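Local coordinates for periplasmic binding protein (Xylanimonas cellulosilytica, PDB 4MX8) that probably binds an iron-siderophore or related metal chelate outside the membrane and delivers it to an ABC importer, as other solute-binding proteins of its family do, at residues E281-Y293 / R303-R315. Numbering follows the deposited sequence.
Sequences EDHVLYLNPTAWY and RIMIDDVLQVAAR
Trp-292 and Asp-308 meet edge-on: the indole NE1 points at OD2 at 2.9 Å, nearly in the ring plane, and uses the anti lone pair of the carboxylate. The same oxygen takes the backbone N of Asn-288 at 2.8 Å, from above the carboxylate plane, so one atom ties both the indole and the start of helix 289-295 to helix 299-309. The indole is also sandwiched, with Leu-287 CD1 over one face and Met-305, a selenomethionine, across the other. Met-305 CG makes a CH-pi contact 4.0 Å from the centroid of the five-membered ring; its extended chain carries SE almost straight above the six-membered ring, a long Met-aromatic contact. A leucine in place of Trp-292 would probably leave Asp-308 OD2 without its side-chain donor and open a gap between Leu-287 and Met-305. Beyond the indole, Ala-291 CB packs on Ile-304 CG2, while Asn-288 OD1 caps its helix by accepting from Ala-291 N. At the other end, the Arg-315 chain folds back at its second torsion (chi2 -64°), turning the guanidinium edge to two carbonyls, one just before the strand and one in it. NH1 and NH2 both grip Val-284 O from the same face of its carbonyl plane, and NH1 also reaches Asp-282 O at 2.9 Å. Leu-285 CD2 sits over the centre of the guanidinium, and CD1 touches Val-312 CG1. Between these ends, Gln-311 NE2 bonds Asp-308 O and, weakly, Tyr-286 O. The contact joins the last strand and last helix of a TroA-like alpha/beta lobe: helix 299-309 and the helical turns after it run beside edge strand 284-287, the parallel neighbour of strand 246-251, with Leu-211 of helix 207-214 against Trp-292 and long helix 155-179 against Val-309.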
loop_
_atom_site.group_PDB
_atom_site.type_symbol
_atom_site.label_atom_id
_atom_site.label_comp_id
_atom_site.label_asym_id
_atom_site.label_seq_id
_atom_site.Cartn_x
_atom_site.Cartn_y
_atom_site.Cartn_z
ATOM N N GLU A 281 16.174 17.320 -17.061
ATOM C CA GLU A 281 16.678 16.099 -17.667
ATOM C C GLU A 281 15.560 15.060 -17.872
ATOM O O GLU A 281 15.839 13.925 -18.248
ATOM C CB GLU A 281 17.800 15.532 -16.795
ATOM C CG GLU A 281 18.998 15.016 -17.558
ATOM C CD GLU A 281 19.771 16.123 -18.233
ATOM O OE1 GLU A 281 19.760 17.266 -17.723
ATOM O OE2 GLU A 281 20.391 15.846 -19.281
ATOM N N ASP A 282 14.305 15.453 -17.628
ATOM C CA ASP A 282 13.153 14.576 -17.837
ATOM C C ASP A 282 13.270 13.334 -16.936
ATOM O O ASP A 282 13.124 12.185 -17.368
ATOM C CB ASP A 282 13.027 14.214 -19.322
ATOM C CG ASP A 282 11.663 13.654 -19.687
ATOM O OD1 ASP A 282 10.720 13.710 -18.856
ATOM O OD2 ASP A 282 11.540 13.159 -20.830
ATOM N N HIS A 283 13.531 13.599 -15.663
ATOM C CA HIS A 283 13.796 12.581 -14.669
ATOM C C HIS A 283 12.760 12.688 -13.559
ATOM O O HIS A 283 13.021 12.282 -12.425
ATOM C CB HIS A 283 15.191 12.790 -14.087
ATOM C CG HIS A 283 16.307 12.340 -14.985
ATOM N ND1 HIS A 283 17.631 12.381 -14.599
ATOM C CD2 HIS A 283 16.296 11.826 -16.241
ATOM C CE1 HIS A 283 18.389 11.918 -15.580
ATOM N NE2 HIS A 283 17.604 11.573 -16.587
ATOM N N VAL A 284 11.597 13.255 -13.875
ATOM C CA VAL A 284 10.462 13.250 -12.944
ATOM C C VAL A 284 9.531 12.092 -13.283
ATOM O O VAL A 284 8.949 12.052 -14.360
ATOM C CB VAL A 284 9.681 14.596 -12.960
ATOM C CG1 VAL A 284 8.454 14.526 -12.087
ATOM C CG2 VAL A 284 10.570 15.726 -12.490
ATOM N N LEU A 285 9.402 11.147 -12.363
ATOM C CA LEU A 285 8.566 9.974 -12.597
ATOM C C LEU A 285 7.358 10.002 -11.684
ATOM O O LEU A 285 7.504 10.192 -10.472
ATOM C CB LEU A 285 9.361 8.699 -12.320
ATOM C CG LEU A 285 10.706 8.683 -13.031
ATOM C CD1 LEU A 285 11.698 8.099 -12.095
ATOM C CD2 LEU A 285 10.639 7.894 -14.304
ATOM N N TYR A 286 6.170 9.811 -12.255
ATOM C CA TYR A 286 4.951 9.797 -11.442
ATOM C C TYR A 286 4.492 8.379 -11.090
ATOM O O TYR A 286 4.377 7.503 -11.954
ATOM C CB TYR A 286 3.849 10.589 -12.133
ATOM C CG TYR A 286 4.164 12.058 -12.208
ATOM C CD1 TYR A 286 3.728 12.929 -11.218
ATOM C CD2 TYR A 286 4.923 12.577 -13.248
ATOM C CE1 TYR A 286 4.023 14.275 -11.268
ATOM C CE2 TYR A 286 5.220 13.922 -13.307
ATOM C CZ TYR A 286 4.766 14.762 -12.313
ATOM O OH TYR A 286 5.071 16.095 -12.351
ATOM N N LEU A 287 4.249 8.149 -9.810
ATOM C CA LEU A 287 3.851 6.823 -9.355
ATOM C C LEU A 287 2.323 6.749 -9.251
ATOM O O LEU A 287 1.674 7.772 -9.087
ATOM C CB LEU A 287 4.510 6.503 -8.011
ATOM C CG LEU A 287 6.031 6.583 -7.928
ATOM C CD1 LEU A 287 6.436 6.313 -6.515
ATOM C CD2 LEU A 287 6.674 5.575 -8.843
ATOM N N ASN A 288 1.755 5.548 -9.358
ATOM C CA ASN A 288 0.301 5.368 -9.352
ATOM C C ASN A 288 -0.247 5.610 -7.946
ATOM O O ASN A 288 -0.058 4.769 -7.046
ATOM C CB ASN A 288 -0.042 3.948 -9.818
ATOM C CG ASN A 288 -1.540 3.693 -9.925
ATOM O OD1 ASN A 288 -2.344 4.216 -9.155
ATOM N ND2 ASN A 288 -1.918 2.861 -10.884
ATOM N N PRO A 289 -0.948 6.748 -7.757
ATOM C CA PRO A 289 -1.456 7.230 -6.472
ATOM C C PRO A 289 -2.258 6.165 -5.756
ATOM O O PRO A 289 -1.909 5.838 -4.625
ATOM C CB PRO A 289 -2.358 8.387 -6.877
ATOM C CG PRO A 289 -1.755 8.880 -8.134
ATOM C CD PRO A 289 -1.340 7.642 -8.852
ATOM N N THR A 290 -3.293 5.624 -6.399
ATOM C CA THR A 290 -4.072 4.531 -5.802
ATOM C C THR A 290 -3.196 3.357 -5.371
ATOM O O THR A 290 -3.324 2.870 -4.246
ATOM C CB THR A 290 -5.157 3.994 -6.746
ATOM O OG1 THR A 290 -5.990 5.066 -7.182
ATOM C CG2 THR A 290 -6.000 3.002 -6.026
ATOM N N ALA A 291 -2.313 2.889 -6.249
ATOM C CA ALA A 291 -1.441 1.783 -5.848
ATOM C C ALA A 291 -0.483 2.172 -4.712
ATOM O O ALA A 291 -0.473 1.535 -3.666
ATOM C CB ALA A 291 -0.687 1.217 -7.023
ATOM N N TRP A 292 0.296 3.232 -4.895
ATOM C CA TRP A 292 1.277 3.586 -3.887
ATOM C C TRP A 292 0.715 4.183 -2.596
ATOM O O TRP A 292 1.370 4.130 -1.563
ATOM C CB TRP A 292 2.331 4.515 -4.464
ATOM C CG TRP A 292 3.183 3.903 -5.518
ATOM C CD1 TRP A 292 2.846 3.700 -6.822
ATOM C CD2 TRP A 292 4.534 3.437 -5.371
ATOM N NE1 TRP A 292 3.896 3.130 -7.495
ATOM C CE2 TRP A 292 4.945 2.957 -6.630
ATOM C CE3 TRP A 292 5.430 3.378 -4.296
ATOM C CZ2 TRP A 292 6.221 2.429 -6.853
ATOM C CZ3 TRP A 292 6.689 2.857 -4.511
ATOM C CH2 TRP A 292 7.077 2.388 -5.790
ATOM N N TYR A 293 -0.479 4.755 -2.623
ATOM C CA TYR A 293 -0.966 5.403 -1.413
ATOM C C TYR A 293 -2.213 4.775 -0.786
ATOM O O TYR A 293 -2.317 4.700 0.434
ATOM C CB TYR A 293 -1.185 6.884 -1.661
ATOM C CG TYR A 293 -1.753 7.622 -0.470
ATOM C CD1 TYR A 293 -0.928 8.134 0.496
ATOM C CD2 TYR A 293 -3.116 7.800 -0.317
ATOM C CE1 TYR A 293 -1.435 8.799 1.571
ATOM C CE2 TYR A 293 -3.628 8.456 0.767
ATOM C CZ TYR A 293 -2.781 8.965 1.704
ATOM O OH TYR A 293 -3.276 9.644 2.790
ATOM N N ARG A 303 2.813 -5.405 -8.798
ATOM C CA ARG A 303 3.153 -5.394 -10.216
ATOM C C ARG A 303 3.060 -3.958 -10.738
ATOM O O ARG A 303 3.939 -3.513 -11.470
ATOM C CB ARG A 303 2.237 -6.310 -11.037
ATOM C CG ARG A 303 2.183 -7.764 -10.615
ATOM C CD ARG A 303 1.335 -8.573 -11.601
ATOM N NE ARG A 303 1.284 -10.009 -11.306
ATOM C CZ ARG A 303 0.202 -10.636 -10.854
ATOM N NH1 ARG A 303 -0.913 -9.949 -10.646
ATOM N NH2 ARG A 303 0.225 -11.945 -10.616
ATOM N N ILE A 304 1.998 -3.236 -10.362
ATOM C CA ILE A 304 1.848 -1.842 -10.772
ATOM C C ILE A 304 3.043 -1.018 -10.288
ATOM O O ILE A 304 3.589 -0.213 -11.029
ATOM C CB ILE A 304 0.534 -1.221 -10.266
ATOM C CG1 ILE A 304 -0.654 -1.865 -10.949
ATOM C CG2 ILE A 304 0.484 0.268 -10.522
ATOM C CD1 ILE A 304 -1.958 -1.416 -10.366
HETATM N N MSE A 305 3.453 -1.230 -9.044
HETATM C CA MSE A 305 4.657 -0.584 -8.533
HETATM C C MSE A 305 5.890 -0.900 -9.383
HETATM O O MSE A 305 6.612 0.005 -9.810
HETATM C CB MSE A 305 4.903 -1.001 -7.096
HETATM C CG MSE A 305 3.791 -0.576 -6.159
HETATM SE SE MSE A 305 4.108 -1.165 -4.346
HETATM C CE MSE A 305 2.765 -0.127 -3.478
ATOM N N ILE A 306 6.118 -2.186 -9.635
ATOM C CA ILE A 306 7.222 -2.622 -10.485
ATOM C C ILE A 306 7.230 -1.924 -11.859
ATOM O O ILE A 306 8.275 -1.484 -12.330
ATOM C CB ILE A 306 7.256 -4.162 -10.624
ATOM C CG1 ILE A 306 7.565 -4.794 -9.262
ATOM C CG2 ILE A 306 8.294 -4.590 -11.613
ATOM C CD1 ILE A 306 7.168 -6.234 -9.145
ATOM N N ASP A 307 6.074 -1.786 -12.494
ATOM C CA ASP A 307 6.027 -1.094 -13.777
ATOM C C ASP A 307 6.341 0.371 -13.600
ATOM O O ASP A 307 7.001 0.979 -14.441
ATOM C CB ASP A 307 4.673 -1.274 -14.465
ATOM C CG ASP A 307 4.609 -2.548 -15.298
ATOM O OD1 ASP A 307 5.436 -3.472 -15.064
ATOM O OD2 ASP A 307 3.732 -2.621 -16.192
ATOM N N ASP A 308 5.877 0.935 -12.494
ATOM C CA ASP A 308 6.111 2.340 -12.212
ATOM C C ASP A 308 7.597 2.607 -12.050
ATOM O O ASP A 308 8.130 3.522 -12.660
ATOM C CB ASP A 308 5.349 2.779 -10.961
ATOM C CG ASP A 308 3.891 3.102 -11.246
ATOM O OD1 ASP A 308 3.481 3.116 -12.454
ATOM O OD2 ASP A 308 3.167 3.360 -10.248
ATOM N N VAL A 309 8.267 1.805 -11.231
ATOM C CA VAL A 309 9.689 2.006 -11.026
ATOM C C VAL A 309 10.440 1.790 -12.344
ATOM O O VAL A 309 11.320 2.571 -12.683
ATOM C CB VAL A 309 10.230 1.112 -9.892
ATOM C CG1 VAL A 309 11.731 1.194 -9.801
ATOM C CG2 VAL A 309 9.617 1.511 -8.571
ATOM N N LEU A 310 10.054 0.779 -13.123
ATOM C CA LEU A 310 10.753 0.471 -14.382
ATOM C C LEU A 310 10.760 1.602 -15.413
ATOM O O LEU A 310 11.472 1.524 -16.407
ATOM C CB LEU A 310 10.239 -0.829 -15.009
ATOM C CG LEU A 310 10.791 -2.150 -14.451
ATOM C CD1 LEU A 310 9.953 -3.342 -14.863
ATOM C CD2 LEU A 310 12.220 -2.353 -14.864
ATOM N N GLN A 311 9.981 2.651 -15.174
ATOM C CA GLN A 311 10.014 3.835 -16.027
ATOM C C GLN A 311 11.396 4.477 -16.103
ATOM O O GLN A 311 11.699 5.086 -17.120
ATOM C CB GLN A 311 9.037 4.902 -15.545
ATOM C CG GLN A 311 7.570 4.523 -15.537
ATOM C CD GLN A 311 6.690 5.614 -14.908
ATOM O OE1 GLN A 311 6.241 6.549 -15.593
ATOM N NE2 GLN A 311 6.447 5.498 -13.598
ATOM N N VAL A 312 12.224 4.385 -15.048
ATOM C CA VAL A 312 13.561 5.015 -15.124
ATOM C C VAL A 312 14.362 4.505 -16.294
ATOM O O VAL A 312 15.182 5.233 -16.852
ATOM C CB VAL A 312 14.469 4.808 -13.903
ATOM C CG1 VAL A 312 14.266 5.892 -12.903
ATOM C CG2 VAL A 312 14.295 3.425 -13.304
ATOM N N ALA A 313 14.133 3.247 -16.649
ATOM C CA ALA A 313 14.852 2.628 -17.749
ATOM C C ALA A 313 14.661 3.422 -19.028
ATOM O O ALA A 313 15.551 3.468 -19.880
ATOM C CB ALA A 313 14.394 1.209 -17.942
ATOM N N ALA A 314 13.508 4.071 -19.148
ATOM C CA ALA A 314 13.145 4.724 -20.400
ATOM C C ALA A 314 13.606 6.182 -20.537
ATOM O O ALA A 314 13.555 6.735 -21.634
ATOM C CB ALA A 314 11.665 4.624 -20.617
ATOM N N ARG A 315 14.057 6.794 -19.445
ATOM C CA ARG A 315 14.386 8.225 -19.448
ATOM C C ARG A 315 15.833 8.547 -19.834
ATOM O O ARG A 315 16.700 7.677 -19.806
ATOM C CB ARG A 315 14.072 8.842 -18.085
ATOM C CG ARG A 315 12.670 8.600 -17.626
ATOM C CD ARG A 315 11.671 9.260 -18.549
ATOM N NE ARG A 315 10.335 9.164 -17.975
ATOM C CZ ARG A 315 9.847 10.023 -17.083
ATOM N NH1 ARG A 315 10.580 11.049 -16.681
ATOM N NH2 ARG A 315 8.630 9.856 -16.593
#